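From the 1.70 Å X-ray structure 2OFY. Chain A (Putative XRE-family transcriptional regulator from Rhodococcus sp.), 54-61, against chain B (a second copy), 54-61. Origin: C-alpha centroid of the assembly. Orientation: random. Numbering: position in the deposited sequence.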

# COMPACT_ATOMS: atom_id res chain seq x y z
N THR A 54 -8.68 4.10 4.84
CA THR A 54 -7.69 3.87 3.77
C THR A 54 -6.29 3.52 4.37
O THR A 54 -5.52 4.41 4.64
N PRO A 55 -6.01 2.24 4.64
CA PRO A 55 -4.69 1.91 5.23
C PRO A 55 -3.52 2.41 4.36
O PRO A 55 -3.59 2.34 3.12
N ALA A 56 -2.50 2.94 5.00
CA ALA A 56 -1.38 3.58 4.28
C ALA A 56 -0.40 2.50 3.79
O ALA A 56 -0.10 1.54 4.52
N PHE A 57 0.10 2.65 2.56
CA PHE A 57 1.03 1.67 1.99
C PHE A 57 2.23 1.44 2.93
O PHE A 57 2.61 0.28 3.20
N PHE A 58 2.82 2.54 3.40
CA PHE A 58 4.07 2.41 4.20
C PHE A 58 3.82 1.75 5.54
O PHE A 58 4.65 0.96 6.00
N THR A 59 2.64 1.96 6.10
CA THR A 59 2.25 1.27 7.35
C THR A 59 2.07 -0.23 7.16
O THR A 59 2.61 -1.02 7.95
N ILE A 60 1.36 -0.62 6.11
CA ILE A 60 1.13 -2.04 5.86
C ILE A 60 2.49 -2.72 5.54
O ILE A 60 2.77 -3.85 6.01
N ALA A 61 3.32 -2.03 4.75
CA ALA A 61 4.64 -2.52 4.46
C ALA A 61 5.44 -2.77 5.74
O ALA A 61 6.14 -3.73 5.85
N THR B 54 0.84 10.38 2.02
CA THR B 54 0.78 8.99 2.48
C THR B 54 -0.06 8.12 1.52
O THR B 54 -1.25 7.96 1.72
N PRO B 55 0.55 7.57 0.45
CA PRO B 55 -0.27 6.80 -0.51
C PRO B 55 -0.92 5.56 0.10
O PRO B 55 -0.35 4.94 1.02
N ALA B 56 -2.11 5.24 -0.39
CA ALA B 56 -2.92 4.17 0.20
C ALA B 56 -2.30 2.86 -0.25
O ALA B 56 -1.91 2.71 -1.44
N PHE B 57 -2.27 1.89 0.67
CA PHE B 57 -1.81 0.55 0.31
C PHE B 57 -2.51 -0.02 -0.91
O PHE B 57 -1.81 -0.53 -1.83
N PHE B 58 -3.86 0.02 -0.96
CA PHE B 58 -4.59 -0.62 -2.05
C PHE B 58 -4.41 0.12 -3.39
O PHE B 58 -4.53 -0.47 -4.43
N THR B 59 -4.08 1.40 -3.31
CA THR B 59 -3.80 2.17 -4.53
C THR B 59 -2.48 1.68 -5.14
O THR B 59 -2.40 1.35 -6.31
N ILE B 60 -1.46 1.63 -4.30
CA ILE B 60 -0.15 1.17 -4.79
C ILE B 60 -0.22 -0.32 -5.23
O ILE B 60 0.29 -0.70 -6.32
N ALA B 61 -0.91 -1.15 -4.46
CA ALA B 61 -1.13 -2.58 -4.79
C ALA B 61 -1.79 -2.72 -6.16
O ALA B 61 -1.33 -3.54 -7.00

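At the centre of this contact the two phenylalanines F57(A) and F57(B) meet, each the residue most covered by the opposing stretch. Both adopt chi1 t with chi2 near 70°, so the two copies present their rings in nearly the same way. CD1 of F57(A) lies 3.7 Å from CD1 of F57(B), an oblique approach. Although the CA-to-CB bonds of both phenylalanines point sideways, the length of the side chain carries each ring to the isoleucine of the other copy. I60(A) and I60(B) point toward the partner, both m at chi1 and chi2. CG2 of I60(B) sits over one face of the F57(A) ring, 4.0 Å from its centroid, and CG2 of I60(A) covers a face of the F57(B) ring at 3.9 Å. A flat aromatic surface gives a methyl group a broad apolar seat, and the branched isoleucine places one there in a CH-pi contact.

Farther out, F58(A), with chi1 m, starts sideways, but its end comes nearer the partner: CE2 of F58(A) is 4.1 Å from CG of P55(B). Beside this apolar packing the backbones bridge at A56(A) and A56(B), whose CA atoms are 4.4 Å apart. Their CA-to-CB bonds point away overall, though each CB still touches the other stretch, so these alanines meet the partner largely through backbone. F57(A) N donates to P55(B) O at 2.8 Å, and F57(B) N donates to P55(A) O at the same distance. At the first turn of a helix these amides have no acceptor one turn earlier within it, so they are free to bind the partner; the carbonyls of P55(A) and P55(B) supply the acceptors; proline has no amide hydrogen to donate, but its carbonyl accepts like any other.

Water completes the polar edge. Water 2 donates to P55(A) O and accepts from F58(B) N; water 3 likewise joins P55(B) O to F58(A) N. Water 1 donates to T54(A) O and T54(B) O, bridging the two exposed threonines through their backbones.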

# COMPACT_ATOMS: atom_id res chain seq x y z
CB THR A 54 -7.65 5.12 2.83
OG1 THR A 54 -7.24 6.27 3.57
CG2 THR A 54 -9.01 5.40 2.31
CB PRO A 55 -4.70 0.37 5.27
CG PRO A 55 -6.15 0.01 5.28
CD PRO A 55 -6.87 1.05 4.48
CB ALA A 56 -0.64 4.59 5.18
CB PHE A 57 1.62 2.21 0.67
CG PHE A 57 2.64 1.28 0.08
CD1 PHE A 57 2.25 0.05 -0.48
CD2 PHE A 57 4.01 1.62 0.11
CE1 PHE A 57 3.22 -0.82 -0.96
CE2 PHE A 57 4.96 0.73 -0.40
CZ PHE A 57 4.56 -0.48 -0.92
CB PHE A 58 4.83 3.73 4.24
CG PHE A 58 5.47 4.04 2.91
CD1 PHE A 58 6.54 3.24 2.44
CD2 PHE A 58 4.90 5.00 2.06
CE1 PHE A 58 7.07 3.49 1.20
CE2 PHE A 58 5.43 5.26 0.84
CZ PHE A 58 6.52 4.53 0.39
CB THR A 59 1.04 1.91 7.96
OG1 THR A 59 1.38 3.29 8.20
CG2 THR A 59 0.67 1.19 9.28
CB ILE A 60 0.10 -2.24 4.76
CG1 ILE A 60 -1.25 -1.63 5.17
CG2 ILE A 60 0.00 -3.69 4.39
CD1 ILE A 60 -1.83 -2.13 6.52
CB ALA A 61 5.37 -1.52 3.55
CB THR B 54 0.21 8.90 3.92
OG1 THR B 54 -1.23 8.91 3.91
CG2 THR B 54 0.72 10.05 4.81
CB PRO B 55 0.71 6.37 -1.60
CG PRO B 55 2.03 6.64 -1.02
CD PRO B 55 1.95 7.69 0.02
CB ALA B 56 -4.33 4.26 -0.37
CB PHE B 57 -2.09 -0.44 1.52
CG PHE B 57 -1.69 -1.86 1.18
CD1 PHE B 57 -0.30 -2.16 1.06
CD2 PHE B 57 -2.65 -2.82 0.91
CE1 PHE B 57 0.10 -3.47 0.66
CE2 PHE B 57 -2.26 -4.13 0.58
CZ PHE B 57 -0.88 -4.42 0.45
CB PHE B 58 -6.03 -0.80 -1.67
CG PHE B 58 -6.20 -1.93 -0.66
CD1 PHE B 58 -5.78 -3.22 -1.00
CD2 PHE B 58 -6.79 -1.71 0.57
CE1 PHE B 58 -5.97 -4.30 -0.13
CE2 PHE B 58 -6.96 -2.78 1.47
CZ PHE B 58 -6.53 -4.06 1.11
CB THR B 59 -3.77 3.67 -4.29
OG1 THR B 59 -5.10 4.06 -3.83
CG2 THR B 59 -3.38 4.43 -5.57
CB ILE B 60 0.90 1.36 -3.68
CG1 ILE B 60 1.00 2.84 -3.31
CG2 ILE B 60 2.28 0.89 -4.22
CD1 ILE B 60 1.18 3.83 -4.50
CB ALA B 61 -1.99 -3.26 -3.71
O HOH W 1 -3.42 6.14 2.93
O HOH W 2 -5.34 1.08 1.22
O HOH W 3 1.89 5.20 2.55